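Local coordinates for uncharacterized protein (Wolinella succinogenes, PDB 3JYG), which is of unknown function but belongs to the 6-pyruvoyl tetrahydropterin synthase family and carries a zinc ion in its structure, at residues Thr92-Phe97 / Ala111-Glu116; Gly58-Phe63 / Leu159-Ser164. One frame throughout, in Å; residues are numbered along the deposited sequence.

Contact 1: residues Thr92-Phe97 / Ala111-Glu116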
ATOM      1  N   THR A  92     -11.342 -20.743 -31.819  1.00 20.57           N
ATOM      2  CA  THR A  92     -12.763 -20.820 -31.489  1.00 20.87           C
ATOM      3  C   THR A  92     -13.416 -19.448 -31.260  1.00 21.08           C
ATOM      4  O   THR A  92     -14.513 -19.208 -31.721  1.00 22.25           O
ATOM      5  CB  THR A  92     -12.953 -21.689 -30.255  1.00 20.92           C
ATOM      6  OG1 THR A  92     -12.501 -22.997 -30.595  1.00 22.46           O
ATOM      7  CG2 THR A  92     -14.442 -21.773 -29.826  1.00 20.53           C
ATOM      8  N   LEU A  93     -12.705 -18.552 -30.570  1.00 20.44           N
ATOM      9  CA  LEU A  93     -13.199 -17.221 -30.242  1.00 19.56           C
ATOM     10  C   LEU A  93     -12.919 -16.214 -31.304  1.00 18.69           C
ATOM     11  O   LEU A  93     -13.669 -15.268 -31.418  1.00 18.79           O
ATOM     12  CB  LEU A  93     -12.626 -16.726 -28.905  1.00 19.84           C
ATOM     13  CG  LEU A  93     -12.996 -17.514 -27.646  1.00 20.84           C
ATOM     14  CD1 LEU A  93     -12.075 -17.083 -26.475  1.00 21.00           C
ATOM     15  CD2 LEU A  93     -14.428 -17.325 -27.294  1.00 19.28           C
ATOM     16  N   LEU A  94     -11.852 -16.412 -32.082  1.00 18.94           N
ATOM     17  CA  LEU A  94     -11.574 -15.586 -33.281  1.00 20.33           C
ATOM     18  C   LEU A  94     -11.495 -16.408 -34.594  1.00 21.74           C
ATOM     19  O   LEU A  94     -10.442 -16.438 -35.241  1.00 21.72           O
ATOM     20  CB  LEU A  94     -10.278 -14.759 -33.096  1.00 20.81           C
ATOM     21  CG  LEU A  94     -10.249 -13.687 -31.994  1.00 19.41           C
ATOM     22  CD1 LEU A  94      -9.792 -14.377 -30.679  1.00 19.26           C
ATOM     23  CD2 LEU A  94      -9.322 -12.497 -32.372  1.00 16.86           C
ATOM     24  N   PRO A  95     -12.616 -17.070 -34.987  1.00 24.08           N
ATOM     25  CA  PRO A  95     -12.613 -17.992 -36.126  1.00 24.74           C
ATOM     26  C   PRO A  95     -12.197 -17.372 -37.465  1.00 25.70           C
ATOM     27  O   PRO A  95     -11.578 -18.068 -38.281  1.00 26.73           O
ATOM     28  CB  PRO A  95     -14.071 -18.511 -36.157  1.00 26.20           C
ATOM     29  CG  PRO A  95     -14.893 -17.417 -35.543  1.00 24.17           C
ATOM     30  CD  PRO A  95     -13.972 -16.991 -34.376  1.00 23.44           C
ATOM     31  N   HIS A  96     -12.465 -16.075 -37.672  1.00 25.24           N
ATOM     32  CA  HIS A  96     -12.074 -15.385 -38.896  1.00 24.89           C
ATOM     33  C   HIS A  96     -10.586 -15.156 -39.001  1.00 24.25           C
ATOM     34  O   HIS A  96     -10.119 -14.697 -40.034  1.00 23.97           O
ATOM     35  CB  HIS A  96     -12.798 -14.027 -39.017  1.00 25.01           C
ATOM     36  CG  HIS A  96     -14.280 -14.150 -39.162  1.00 26.72           C
ATOM     37  ND1 HIS A  96     -15.111 -14.419 -38.092  1.00 28.69           N
ATOM     38  CD2 HIS A  96     -15.082 -14.069 -40.251  1.00 29.32           C
ATOM     39  CE1 HIS A  96     -16.364 -14.478 -38.513  1.00 29.12           C
ATOM     40  NE2 HIS A  96     -16.373 -14.260 -39.818  1.00 29.47           N
ATOM     41  N   PHE A  97      -9.855 -15.419 -37.911  1.00 23.56           N
ATOM     42  CA  PHE A  97      -8.419 -15.174 -37.823  1.00 23.17           C
ATOM     43  C   PHE A  97      -7.742 -16.428 -37.248  1.00 23.01           C
ATOM     44  O   PHE A  97      -6.750 -16.337 -36.519  1.00 22.37           O
ATOM     45  CB  PHE A  97      -8.136 -13.943 -36.922  1.00 23.27           C
ATOM     46  CG  PHE A  97      -8.685 -12.644 -37.475  1.00 23.31           C
ATOM     47  CD1 PHE A  97      -9.965 -12.204 -37.124  1.00 21.64           C
ATOM     48  CD2 PHE A  97      -7.934 -11.895 -38.378  1.00 23.52           C
ATOM     49  CE1 PHE A  97     -10.493 -11.034 -37.661  1.00 21.99           C
ATOM     50  CE2 PHE A  97      -8.431 -10.724 -38.905  1.00 20.87           C
ATOM     51  CZ  PHE A  97      -9.718 -10.280 -38.549  1.00 23.81           C
ATOM     52  N   ALA A 111      -1.415  -6.979 -30.313  1.00 15.32           N
ATOM     53  CA  ALA A 111      -2.038  -6.906 -31.621  1.00 15.94           C
ATOM     54  C   ALA A 111      -3.541  -6.633 -31.588  1.00 16.86           C
ATOM     55  O   ALA A 111      -4.251  -6.992 -30.633  1.00 16.45           O
ATOM     56  CB  ALA A 111      -1.743  -8.181 -32.440  1.00 14.83           C
ATOM     57  N   ARG A 112      -4.003  -6.006 -32.667  1.00 18.45           N
ATOM     58  CA  ARG A 112      -5.418  -5.996 -33.029  1.00 19.42           C
ATOM     59  C   ARG A 112      -5.610  -6.791 -34.314  1.00 19.34           C
ATOM     60  O   ARG A 112      -4.653  -6.989 -35.091  1.00 20.05           O
ATOM     61  CB  ARG A 112      -5.921  -4.574 -33.214  1.00 20.35           C
ATOM     62  CG  ARG A 112      -5.744  -3.736 -31.954  1.00 22.67           C
ATOM     63  CD  ARG A 112      -6.445  -2.428 -32.080  1.00 29.20           C
ATOM     64  NE  ARG A 112      -7.790  -2.598 -31.564  1.00 37.52           N
ATOM     65  CZ  ARG A 112      -8.913  -2.246 -32.184  1.00 36.62           C
ATOM     66  NH1 ARG A 112      -8.893  -1.645 -33.381  1.00 35.19           N
ATOM     67  NH2 ARG A 112     -10.054  -2.473 -31.565  1.00 35.38           N
ATOM     68  N   VAL A 113      -6.821  -7.275 -34.560  1.00 18.74           N
ATOM     69  CA  VAL A 113      -7.053  -7.938 -35.842  1.00 19.58           C
ATOM     70  C   VAL A 113      -6.917  -6.907 -36.986  1.00 20.16           C
ATOM     71  O   VAL A 113      -7.052  -5.700 -36.763  1.00 19.89           O
ATOM     72  CB  VAL A 113      -8.397  -8.692 -35.870  1.00 19.37           C
ATOM     73  CG1 VAL A 113      -8.399  -9.775 -34.787  1.00 17.64           C
ATOM     74  CG2 VAL A 113      -9.572  -7.703 -35.701  1.00 18.41           C
ATOM     75  N   ASP A 114      -6.555  -7.387 -38.174  1.00 21.32           N
ATOM     76  CA  ASP A 114      -6.618  -6.597 -39.387  1.00 23.60           C
ATOM     77  C   ASP A 114      -8.087  -6.562 -39.786  1.00 23.84           C
ATOM     78  O   ASP A 114      -8.623  -7.581 -40.211  1.00 22.61           O
ATOM     79  CB  ASP A 114      -5.819  -7.273 -40.530  1.00 24.35           C
ATOM     80  CG  ASP A 114      -5.768  -6.408 -41.802  1.00 27.49           C
ATOM     81  OD1 ASP A 114      -6.592  -5.465 -41.952  1.00 24.83           O
ATOM     82  OD2 ASP A 114      -4.888  -6.682 -42.646  1.00 30.69           O
ATOM     83  N   PHE A 115      -8.728  -5.406 -39.653  1.00 25.09           N
ATOM     84  CA  PHE A 115     -10.155  -5.300 -39.976  1.00 26.78           C
ATOM     85  C   PHE A 115     -10.517  -5.401 -41.456  1.00 28.38           C
ATOM     86  O   PHE A 115     -11.657  -5.729 -41.802  1.00 28.50           O
ATOM     87  CB  PHE A 115     -10.754  -4.063 -39.333  1.00 27.48           C
ATOM     88  CG  PHE A 115     -10.929  -4.199 -37.843  1.00 29.28           C
ATOM     89  CD1 PHE A 115     -12.110  -4.710 -37.320  1.00 31.85           C
ATOM     90  CD2 PHE A 115      -9.909  -3.836 -36.969  1.00 30.32           C
ATOM     91  CE1 PHE A 115     -12.285  -4.846 -35.927  1.00 30.47           C
ATOM     92  CE2 PHE A 115     -10.081  -3.976 -35.571  1.00 32.52           C
ATOM     93  CZ  PHE A 115     -11.276  -4.483 -35.066  1.00 28.11           C
ATOM     94  N   GLU A 116      -9.545  -5.161 -42.328  1.00 29.79           N
ATOM     95  CA  GLU A 116      -9.716  -5.454 -43.768  1.00 31.68           C
ATOM     96  C   GLU A 116     -10.247  -6.850 -44.024  1.00 31.64           C
ATOM     97  O   GLU A 116     -11.082  -7.034 -44.901  1.00 32.50           O
ATOM     98  CB  GLU A 116      -8.412  -5.253 -44.555  1.00 32.23           C
ATOM     99  CG  GLU A 116      -7.958  -3.783 -44.618  1.00 36.36           C
ATOM    100  CD  GLU A 116      -8.900  -2.906 -45.453  1.00 43.89           C
ATOM    101  OE1 GLU A 116      -9.419  -3.384 -46.509  1.00 46.67           O
ATOM    102  OE2 GLU A 116      -9.131  -1.738 -45.041  1.00 46.52           O
TER
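Val113 lays its branched side chain across one face of the Phe97 ring, the two side chains meeting at about a right angle. Its CB stands 3.6 Å from the ring centroid and only 20° off the normal, a CH-pi contact displaced somewhat toward the rim, with Phe97 CZ the nearest ring atom. CG1 stands nearly above the ring centre, leaning to the CD1 side, 3.7 Å from Phe97 CD1, while CG2 extends beyond the rim on the CZ side. CG1 also receives Leu94, whose CD2 comes to 3.8 Å of it at a slant, and one valine methyl thereby meets both a leucine branch and an aromatic face.

The fold is the tunnelling fold of the 6-pyruvoyl tetrahydropterin synthase family. Here the end of strand 110-113, paired between strands 103-105 and 132-135, packs on the chain that leaves helix 90-93. Tyr129 of helix 123-131 touches Leu94 and Val113 and meets Phe97 edge-to-face.

The carbonyl oxygen of Asp114 instead lies in the ring plane at the edge between CE2 and CZ, 3.4 Å from each of these Phe97 atoms. Phe97 reaches it with CG anti to its own carbonyl carbon (chi1 -64°), and its backbone N donates to Leu94 O at 2.9 Å, tying together the two residues that converge on Val113. Just beyond, Asp114 OD1 accepts the backbone N of Glu116 at 3.0 Å, an Asx turn. The N-H...O angle is 135°, and the donor N approaches from above the carboxylate plane.

Contact 2: residues Gly58-Phe63 / Leu159-Ser164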
ATOM      1  N   GLY A  58      12.092  20.170  -7.061  1.00 19.40           N
ATOM      2  CA  GLY A  58      11.263  19.529  -6.037  1.00 17.73           C
ATOM      3  C   GLY A  58      10.562  18.256  -6.507  1.00 18.05           C
ATOM      4  O   GLY A  58       9.662  17.763  -5.827  1.00 17.20           O
HETATM    5  N   MSE A  59      10.950  17.721  -7.674  1.00 17.32           N
HETATM    6  CA  MSE A  59      10.302  16.517  -8.165  1.00 18.68           C
HETATM    7  C   MSE A  59      11.216  15.386  -8.580  1.00 17.89           C
HETATM    8  O   MSE A  59      12.348  15.589  -9.011  1.00 18.39           O
HETATM    9  CB  MSE A  59       9.404  16.870  -9.347  1.00 19.29           C
HETATM   10  CG  MSE A  59       8.248  17.777  -8.983  1.00 20.10           C
HETATM   11 SE   MSE A  59       7.294  18.126 -10.677  1.00 24.12          SE
HETATM   12  CE  MSE A  59       6.223  19.588  -9.966  1.00 23.60           C
ATOM     13  N   VAL A  60      10.705  14.178  -8.455  1.00 17.25           N
ATOM     14  CA  VAL A  60      11.312  13.028  -9.122  1.00 16.22           C
ATOM     15  C   VAL A  60      11.117  13.302 -10.611  1.00 17.63           C
ATOM     16  O   VAL A  60      12.080  13.469 -11.365  1.00 16.52           O
ATOM     17  CB  VAL A  60      10.600  11.719  -8.727  1.00 14.20           C
ATOM     18  CG1 VAL A  60      11.004  10.603  -9.698  1.00 14.10           C
ATOM     19  CG2 VAL A  60      10.947  11.342  -7.301  1.00 14.44           C
ATOM     20  N   THR A  61       9.840  13.351 -11.001  1.00 19.04           N
ATOM     21  CA  THR A  61       9.405  13.853 -12.306  1.00 21.42           C
ATOM     22  C   THR A  61       7.918  14.227 -12.173  1.00 21.33           C
ATOM     23  O   THR A  61       7.219  13.715 -11.263  1.00 21.92           O
ATOM     24  CB  THR A  61       9.720  12.829 -13.458  1.00 21.09           C
ATOM     25  OG1 THR A  61       9.608  13.466 -14.737  1.00 23.34           O
ATOM     26  CG2 THR A  61       8.781  11.580 -13.420  1.00 21.10           C
ATOM     27  N   ASP A  62       7.412  15.117 -13.020  1.00 21.60           N
ATOM     28  CA  ASP A  62       6.007  15.523 -12.877  1.00 23.62           C
ATOM     29  C   ASP A  62       5.079  14.309 -13.064  1.00 24.60           C
ATOM     30  O   ASP A  62       5.237  13.582 -14.060  1.00 24.49           O
ATOM     31  CB  ASP A  62       5.616  16.630 -13.878  1.00 23.12           C
ATOM     32  CG  ASP A  62       4.334  17.357 -13.456  1.00 24.55           C
ATOM     33  OD1 ASP A  62       3.233  16.797 -13.594  1.00 26.37           O
ATOM     34  OD2 ASP A  62       4.420  18.492 -12.948  1.00 24.49           O
ATOM     35  N   PHE A  63       4.137  14.100 -12.124  1.00 25.19           N
ATOM     36  CA  PHE A  63       3.074  13.072 -12.269  1.00 27.09           C
ATOM     37  C   PHE A  63       2.469  13.057 -13.677  1.00 26.78           C
ATOM     38  O   PHE A  63       2.220  11.985 -14.194  1.00 27.82           O
ATOM     39  CB  PHE A  63       1.927  13.216 -11.226  1.00 27.63           C
ATOM     40  CG  PHE A  63       2.295  12.766  -9.836  1.00 28.57           C
ATOM     41  CD1 PHE A  63       2.543  11.421  -9.565  1.00 26.86           C
ATOM     42  CD2 PHE A  63       2.399  13.700  -8.795  1.00 30.37           C
ATOM     43  CE1 PHE A  63       2.901  11.006  -8.292  1.00 26.80           C
ATOM     44  CE2 PHE A  63       2.760  13.287  -7.493  1.00 31.12           C
ATOM     45  CZ  PHE A  63       3.005  11.931  -7.247  1.00 29.46           C
ATOM     46  N   LEU A 159      13.260  10.995 -19.393  1.00 29.24           N
ATOM     47  CA  LEU A 159      12.812  11.660 -18.154  1.00 28.07           C
ATOM     48  C   LEU A 159      13.872  11.703 -17.069  1.00 27.85           C
ATOM     49  O   LEU A 159      13.699  12.387 -16.045  1.00 27.81           O
ATOM     50  CB  LEU A 159      11.497  11.064 -17.622  1.00 27.93           C
ATOM     51  CG  LEU A 159      10.230  11.212 -18.495  1.00 26.10           C
ATOM     52  CD1 LEU A 159       9.022  10.650 -17.749  1.00 22.72           C
ATOM     53  CD2 LEU A 159       9.976  12.669 -18.886  1.00 27.62           C
ATOM     54  N   GLY A 160      14.969  10.989 -17.294  1.00 28.02           N
ATOM     55  CA  GLY A 160      16.077  10.965 -16.326  1.00 27.59           C
ATOM     56  C   GLY A 160      15.751  10.199 -15.057  1.00 27.68           C
ATOM     57  O   GLY A 160      16.450  10.337 -14.034  1.00 27.93           O
ATOM     58  N   VAL A 161      14.678   9.398 -15.085  1.00 25.89           N
ATOM     59  CA  VAL A 161      14.285   8.642 -13.885  1.00 24.46           C
ATOM     60  C   VAL A 161      14.276   7.138 -14.204  1.00 24.03           C
ATOM     61  O   VAL A 161      14.201   6.752 -15.372  1.00 24.66           O
ATOM     62  CB  VAL A 161      12.883   9.095 -13.325  1.00 24.85           C
ATOM     63  CG1 VAL A 161      12.855  10.589 -13.044  1.00 23.93           C
ATOM     64  CG2 VAL A 161      11.774   8.719 -14.282  1.00 21.91           C
ATOM     65  N   LYS A 162      14.372   6.298 -13.180  1.00 22.65           N
ATOM     66  CA  LYS A 162      14.250   4.833 -13.319  1.00 21.26           C
ATOM     67  C   LYS A 162      12.795   4.364 -13.060  1.00 20.46           C
ATOM     68  O   LYS A 162      12.102   4.964 -12.267  1.00 20.38           O
ATOM     69  CB  LYS A 162      15.183   4.197 -12.281  1.00 21.53           C
ATOM     70  CG  LYS A 162      15.041   2.671 -12.092  1.00 24.58           C
ATOM     71  CD  LYS A 162      15.757   2.260 -10.776  1.00 28.35           C
ATOM     72  CE  LYS A 162      15.461   0.806 -10.364  1.00 33.55           C
ATOM     73  NZ  LYS A 162      15.744  -0.223 -11.413  1.00 35.39           N
ATOM     74  N   VAL A 163      12.325   3.303 -13.721  1.00 18.97           N
ATOM     75  CA  VAL A 163      11.102   2.607 -13.251  1.00 18.76           C
ATOM     76  C   VAL A 163      11.503   1.536 -12.232  1.00 18.04           C
ATOM     77  O   VAL A 163      12.103   0.561 -12.616  1.00 18.28           O
ATOM     78  CB  VAL A 163      10.377   1.858 -14.395  1.00 18.31           C
ATOM     79  CG1 VAL A 163       9.006   1.342 -13.911  1.00 18.39           C
ATOM     80  CG2 VAL A 163      10.188   2.749 -15.589  1.00 19.38           C
ATOM     81  N   SER A 164      11.142   1.682 -10.960  1.00 17.02           N
ATOM     82  CA  SER A 164      11.631   0.754  -9.953  1.00 17.96           C
ATOM     83  C   SER A 164      10.768  -0.495  -9.843  1.00 17.42           C
ATOM     84  O   SER A 164      11.286  -1.624  -9.602  1.00 18.60           O
ATOM     85  CB  SER A 164      11.793   1.436  -8.604  1.00 16.60           C
ATOM     86  OG  SER A 164      10.546   1.881  -8.198  1.00 20.99           O
TER
HETATM   87  O   HOH W   1      11.942  14.414 -15.585  1.00 23.35           O
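Thr61 faces Val161 and Leu159 where two connections of a tunnelling-fold subunit meet: the loop from strand 40-52 to helix 67-77, and the turn between helix 141-155 and strand 162-169. Followed outward, the threonine first uses its CB, which rests 3.9 Å from Val161 CG1. The side chain then forks, and the hydroxyl takes the direction opposite the backbone N (chi1 -165°). That torsion sends OG1 toward the Leu159 end of the turn, where CD1 of Leu159 lies 4.2 Å from it in a loose contact, the two side chains crossing at about a right angle. The oxygen is gripped more firmly by polar partners. It is hydrogen-bonded to His65 ND1, and it also pairs with a water, so a hydroxyl in a buried position is satisfied from two neighbours.

Beside this polar link runs an apolar one. Val161 CG1 approaches Val60 twice, touching its carbonyl O at 3.4 Å and its CG1 at 3.8 Å; the methyl is therefore lodged against the loop backbone as well as against side chains. The Val60 and Val161 side chains cross at about a right angle, and Val60 also packs on Tyr5 and Ile7 of strand 3-17. The same loop lies at a subunit boundary: Val60 N donates to Glu142 OE2 of the second subunit, whose Phe28 packs on Leu159. No direct hydrogen bond joins the two segments. The polar connection is made by the single water, which stands 2.7 Å from Thr61 OG1 and donates a hydrogen to Leu159 O, also at 2.7 Å.

Overall arrangement
Contact 1 and contact 2 reach the same mixed sheet from opposite sides of the chain's centre, with centres 39 Å apart and nearest atoms about 21 Å apart. Contact 1 uses strand 110-113, next to the outermost strand 103-105; contact 2 leads into strand 162-169, next to the other outermost strand, 174-180. Along the chain, contact 1 is nested within the loop that contact 2 closes, since 92-97 and 111-116 both fall between 58-63 and 159-164. Contact 2 also borders the second subunit, whereas no other chain of the three-chain assembly touches the segments of contact 1.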